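Local coordinates for protein 3-methyladenine dna-glycosylase (Archaeoglobus fulgidus, PDB 2JHN) that is a DNA glycosylase of the AlkA type, belonging to the HhH-GPD superfamily of base excision DNA repair proteins, at residues 142-150 with 159-167. The protein carries 1 engineered substitution. Residues are numbered along the deposited sequence; the frame is centred on the assembly and turned at random.
Sequences KIVGRFGDE and YGFPTQEAI. With MBO (mercuribenzoic acid), chain C.
A helix–beta-hairpin–helix connection within the HhH-GPD region brings Pro162 against the C-terminal end of helix 133-147, just before helix 164-177 begins. The rigid, compact proline ring suits this joint: its CG lies 3.6 Å from Ile143 CG2 and also meets Phe147 CB and the last helical turn's backbone. Gly148, where the chain leaves helical geometry, passes so close to the returning segment that its CA makes a CA-H...O contact of 3.3 Å with Gly160 O; glycine suits this place because, with no CB, it lets the oxygen come this near. Beyond it the two arms of the hairpin pair. Gly160 N donates to Asp149 O over 3.0 Å with an N-H...O angle of 160°, next to the antiparallel non-hydrogen-bonded pair Glu150–Tyr159. The Glu150 side chain runs alongside the tyrosine in the same direction, its CG obliquely placed near Tyr159 CE1. Branched Val144 fills the angle between helix and hairpin with both methyls: CG1, anti to the backbone N (chi1 167°), meets Tyr159 CB, while CG2 comes within 4.0 Å of Phe161 CD1. Phe161 itself extends to helix 118-127, and Val40 of strand 34-41 touches Asp149 and Thr163. On another side of helix 133-147, facing away from the hairpin, Arg146 sets one guanidinium face over the mercury of mercuribenzoic acid, in a pocket shared with Lys142 and Cys178. Thr163 is the N-cap of helix 164-177, its OG1 accepting from Ala166 N at 3.1 Å, and a water bridges the two helix ends, donating to Phe147 O at 2.8 Å and accepting from Thr163 N.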
loop_
_atom_site.group_PDB
_atom_site.type_symbol
_atom_site.label_atom_id
_atom_site.label_comp_id
_atom_site.label_asym_id
_atom_site.label_seq_id
_atom_site.Cartn_x
_atom_site.Cartn_y
_atom_site.Cartn_z
ATOM N N LYS A 142 -11.624 -2.670 -11.750
ATOM C CA LYS A 142 -12.694 -3.502 -12.323
ATOM C C LYS A 142 -13.388 -4.285 -11.212
ATOM O O LYS A 142 -14.615 -4.301 -11.098
ATOM C CB LYS A 142 -12.124 -4.470 -13.359
ATOM C CG LYS A 142 -11.478 -3.823 -14.574
ATOM C CD LYS A 142 -12.448 -3.883 -15.740
ATOM C CE LYS A 142 -11.818 -3.357 -17.003
ATOM N NZ LYS A 142 -12.882 -2.712 -17.821
ATOM N N ILE A 143 -12.588 -4.899 -10.355
ATOM C CA ILE A 143 -13.124 -5.716 -9.271
ATOM C C ILE A 143 -13.874 -4.884 -8.217
ATOM O O ILE A 143 -14.895 -5.317 -7.659
ATOM C CB ILE A 143 -11.983 -6.562 -8.668
ATOM C CG1 ILE A 143 -11.484 -7.577 -9.709
ATOM C CG2 ILE A 143 -12.434 -7.263 -7.401
ATOM C CD1 ILE A 143 -12.462 -8.667 -9.979
ATOM N N VAL A 144 -13.352 -3.689 -7.919
ATOM C CA VAL A 144 -13.991 -2.778 -6.979
ATOM C C VAL A 144 -15.335 -2.315 -7.557
ATOM O O VAL A 144 -16.325 -2.221 -6.843
ATOM C CB VAL A 144 -13.063 -1.557 -6.710
ATOM C CG1 VAL A 144 -13.792 -0.400 -5.980
ATOM C CG2 VAL A 144 -11.871 -2.045 -5.923
ATOM N N GLY A 145 -15.335 -2.024 -8.848
ATOM C CA GLY A 145 -16.532 -1.472 -9.501
ATOM C C GLY A 145 -17.673 -2.475 -9.398
ATOM O O GLY A 145 -18.818 -2.123 -9.057
ATOM N N ARG A 146 -17.363 -3.739 -9.640
ATOM C CA ARG A 146 -18.426 -4.746 -9.704
ATOM C C ARG A 146 -18.767 -5.402 -8.363
ATOM O O ARG A 146 -19.931 -5.760 -8.103
ATOM C CB ARG A 146 -18.085 -5.797 -10.749
ATOM C CG ARG A 146 -19.203 -6.852 -10.927
ATOM C CD ARG A 146 -19.022 -7.582 -12.236
ATOM N NE ARG A 146 -19.259 -6.678 -13.352
ATOM C CZ ARG A 146 -18.870 -6.902 -14.605
ATOM N NH1 ARG A 146 -18.233 -8.031 -14.931
ATOM N NH2 ARG A 146 -19.142 -5.994 -15.541
ATOM N N PHE A 147 -17.748 -5.596 -7.524
ATOM C CA PHE A 147 -17.896 -6.409 -6.323
ATOM C C PHE A 147 -17.637 -5.645 -5.019
ATOM O O PHE A 147 -17.908 -6.143 -3.920
ATOM C CB PHE A 147 -17.024 -7.675 -6.437
ATOM C CG PHE A 147 -17.342 -8.539 -7.652
ATOM C CD1 PHE A 147 -18.591 -9.174 -7.777
ATOM C CD2 PHE A 147 -16.401 -8.714 -8.669
ATOM C CE1 PHE A 147 -18.881 -9.982 -8.911
ATOM C CE2 PHE A 147 -16.677 -9.498 -9.792
ATOM C CZ PHE A 147 -17.930 -10.130 -9.912
ATOM N N GLY A 148 -17.112 -4.426 -5.129
ATOM C CA GLY A 148 -16.826 -3.631 -3.946
ATOM C C GLY A 148 -18.031 -2.924 -3.374
ATOM O O GLY A 148 -19.065 -2.784 -4.036
ATOM N N ASP A 149 -17.907 -2.476 -2.131
ATOM C CA ASP A 149 -18.934 -1.651 -1.512
ATOM C C ASP A 149 -18.979 -0.271 -2.157
ATOM O O ASP A 149 -17.974 0.227 -2.654
ATOM C CB ASP A 149 -18.683 -1.513 -0.013
ATOM C CG ASP A 149 -19.131 -2.732 0.761
ATOM O OD1 ASP A 149 -20.339 -3.089 0.691
ATOM O OD2 ASP A 149 -18.276 -3.332 1.450
ATOM N N GLU A 150 -20.165 0.333 -2.141
ATOM C CA GLU A 150 -20.373 1.690 -2.631
ATOM C C GLU A 150 -21.207 2.433 -1.594
ATOM O O GLU A 150 -22.241 1.921 -1.136
ATOM C CB GLU A 150 -21.082 1.655 -3.987
ATOM C CG GLU A 150 -20.785 2.835 -4.912
ATOM C CD GLU A 150 -21.448 2.697 -6.289
ATOM O OE1 GLU A 150 -21.638 1.542 -6.760
ATOM O OE2 GLU A 150 -21.770 3.747 -6.904
ATOM N N TYR A 159 -15.880 4.306 -2.671
ATOM C CA TYR A 159 -15.733 2.911 -3.097
ATOM C C TYR A 159 -14.853 2.147 -2.101
ATOM O O TYR A 159 -13.890 2.709 -1.564
ATOM C CB TYR A 159 -15.147 2.859 -4.517
ATOM C CG TYR A 159 -15.909 3.726 -5.525
ATOM C CD1 TYR A 159 -16.919 3.186 -6.334
ATOM C CD2 TYR A 159 -15.624 5.084 -5.648
ATOM C CE1 TYR A 159 -17.633 4.010 -7.260
ATOM C CE2 TYR A 159 -16.311 5.901 -6.552
ATOM C CZ TYR A 159 -17.305 5.360 -7.357
ATOM O OH TYR A 159 -17.957 6.225 -8.243
ATOM N N GLY A 160 -15.203 0.881 -1.846
ATOM C CA GLY A 160 -14.402 -0.001 -0.969
ATOM C C GLY A 160 -13.873 -1.233 -1.699
ATOM O O GLY A 160 -14.427 -1.649 -2.721
ATOM N N PHE A 161 -12.787 -1.832 -1.194
ATOM C CA PHE A 161 -12.324 -3.086 -1.752
ATOM C C PHE A 161 -13.314 -4.211 -1.363
ATOM O O PHE A 161 -13.810 -4.219 -0.251
ATOM C CB PHE A 161 -10.902 -3.450 -1.268
ATOM C CG PHE A 161 -10.250 -4.506 -2.118
ATOM C CD1 PHE A 161 -9.667 -4.168 -3.343
ATOM C CD2 PHE A 161 -10.275 -5.859 -1.729
ATOM C CE1 PHE A 161 -9.105 -5.145 -4.145
ATOM C CE2 PHE A 161 -9.716 -6.846 -2.543
ATOM C CZ PHE A 161 -9.126 -6.493 -3.739
ATOM N N PRO A 162 -13.608 -5.140 -2.283
ATOM C CA PRO A 162 -14.525 -6.277 -1.986
ATOM C C PRO A 162 -14.191 -7.009 -0.681
ATOM O O PRO A 162 -13.006 -7.264 -0.410
ATOM C CB PRO A 162 -14.329 -7.194 -3.190
ATOM C CG PRO A 162 -13.999 -6.237 -4.315
ATOM C CD PRO A 162 -13.121 -5.181 -3.668
ATOM N N THR A 163 -15.228 -7.314 0.115
ATOM C CA THR A 163 -15.099 -8.113 1.335
ATOM C C THR A 163 -14.779 -9.547 0.920
ATOM O O THR A 163 -14.975 -9.906 -0.236
ATOM C CB THR A 163 -16.412 -8.134 2.168
ATOM O OG1 THR A 163 -17.468 -8.664 1.357
ATOM C CG2 THR A 163 -16.784 -6.722 2.681
ATOM N N GLN A 164 -14.292 -10.369 1.856
ATOM C CA GLN A 164 -14.059 -11.790 1.544
ATOM C C GLN A 164 -15.346 -12.461 1.053
ATOM O O GLN A 164 -15.326 -13.213 0.089
ATOM C CB GLN A 164 -13.450 -12.534 2.738
ATOM C CG GLN A 164 -12.085 -11.967 3.157
ATOM C CD GLN A 164 -11.507 -12.670 4.354
ATOM O OE1 GLN A 164 -10.998 -12.030 5.273
ATOM N NE2 GLN A 164 -11.567 -14.010 4.349
ATOM N N GLU A 165 -16.456 -12.109 1.691
ATOM C CA GLU A 165 -17.807 -12.589 1.310
ATOM C C GLU A 165 -18.212 -12.280 -0.128
ATOM O O GLU A 165 -18.735 -13.150 -0.824
ATOM C CB GLU A 165 -18.848 -12.015 2.283
ATOM C CG GLU A 165 -18.758 -12.602 3.680
ATOM C CD GLU A 165 -17.889 -11.788 4.654
ATOM O OE1 GLU A 165 -17.079 -10.912 4.231
ATOM O OE2 GLU A 165 -18.021 -12.033 5.874
ATOM N N ALA A 166 -17.948 -11.040 -0.559
ATOM C CA ALA A 166 -18.245 -10.553 -1.904
ATOM C C ALA A 166 -17.433 -11.300 -2.954
ATOM O O ALA A 166 -17.938 -11.610 -4.030
ATOM C CB ALA A 166 -17.985 -9.037 -1.993
ATOM N N ILE A 167 -16.171 -11.590 -2.625
ATOM C CA ILE A 167 -15.282 -12.386 -3.480
ATOM C C ILE A 167 -15.729 -13.844 -3.646
ATOM O O ILE A 167 -15.693 -14.400 -4.754
ATOM C CB ILE A 167 -13.807 -12.305 -2.967
ATOM C CG1 ILE A 167 -13.287 -10.874 -3.163
ATOM C CG2 ILE A 167 -12.898 -13.334 -3.673
ATOM C CD1 ILE A 167 -13.311 -10.372 -4.636
HETATM HG HG MBO C . -15.479 -6.122 -13.579
HETATM C CE1 MBO C . -16.137 -4.176 -14.561
HETATM C CE2 MBO C . -16.147 -4.092 -15.946
HETATM C CE3 MBO C . -16.554 -2.900 -16.529
HETATM C CE4 MBO C . -16.925 -1.821 -15.731
HETATM C CE5 MBO C . -16.918 -1.922 -14.341
HETATM C CE6 MBO C . -16.520 -3.114 -13.746
HETATM C CZ MBO C . -17.350 -0.538 -16.375
HETATM O OZ1 MBO C . -17.808 0.371 -15.665
HETATM O OZ2 MBO C . -17.212 -0.406 -17.606
HETATM O O HOH W 1 -17.832 -5.948 -1.145
#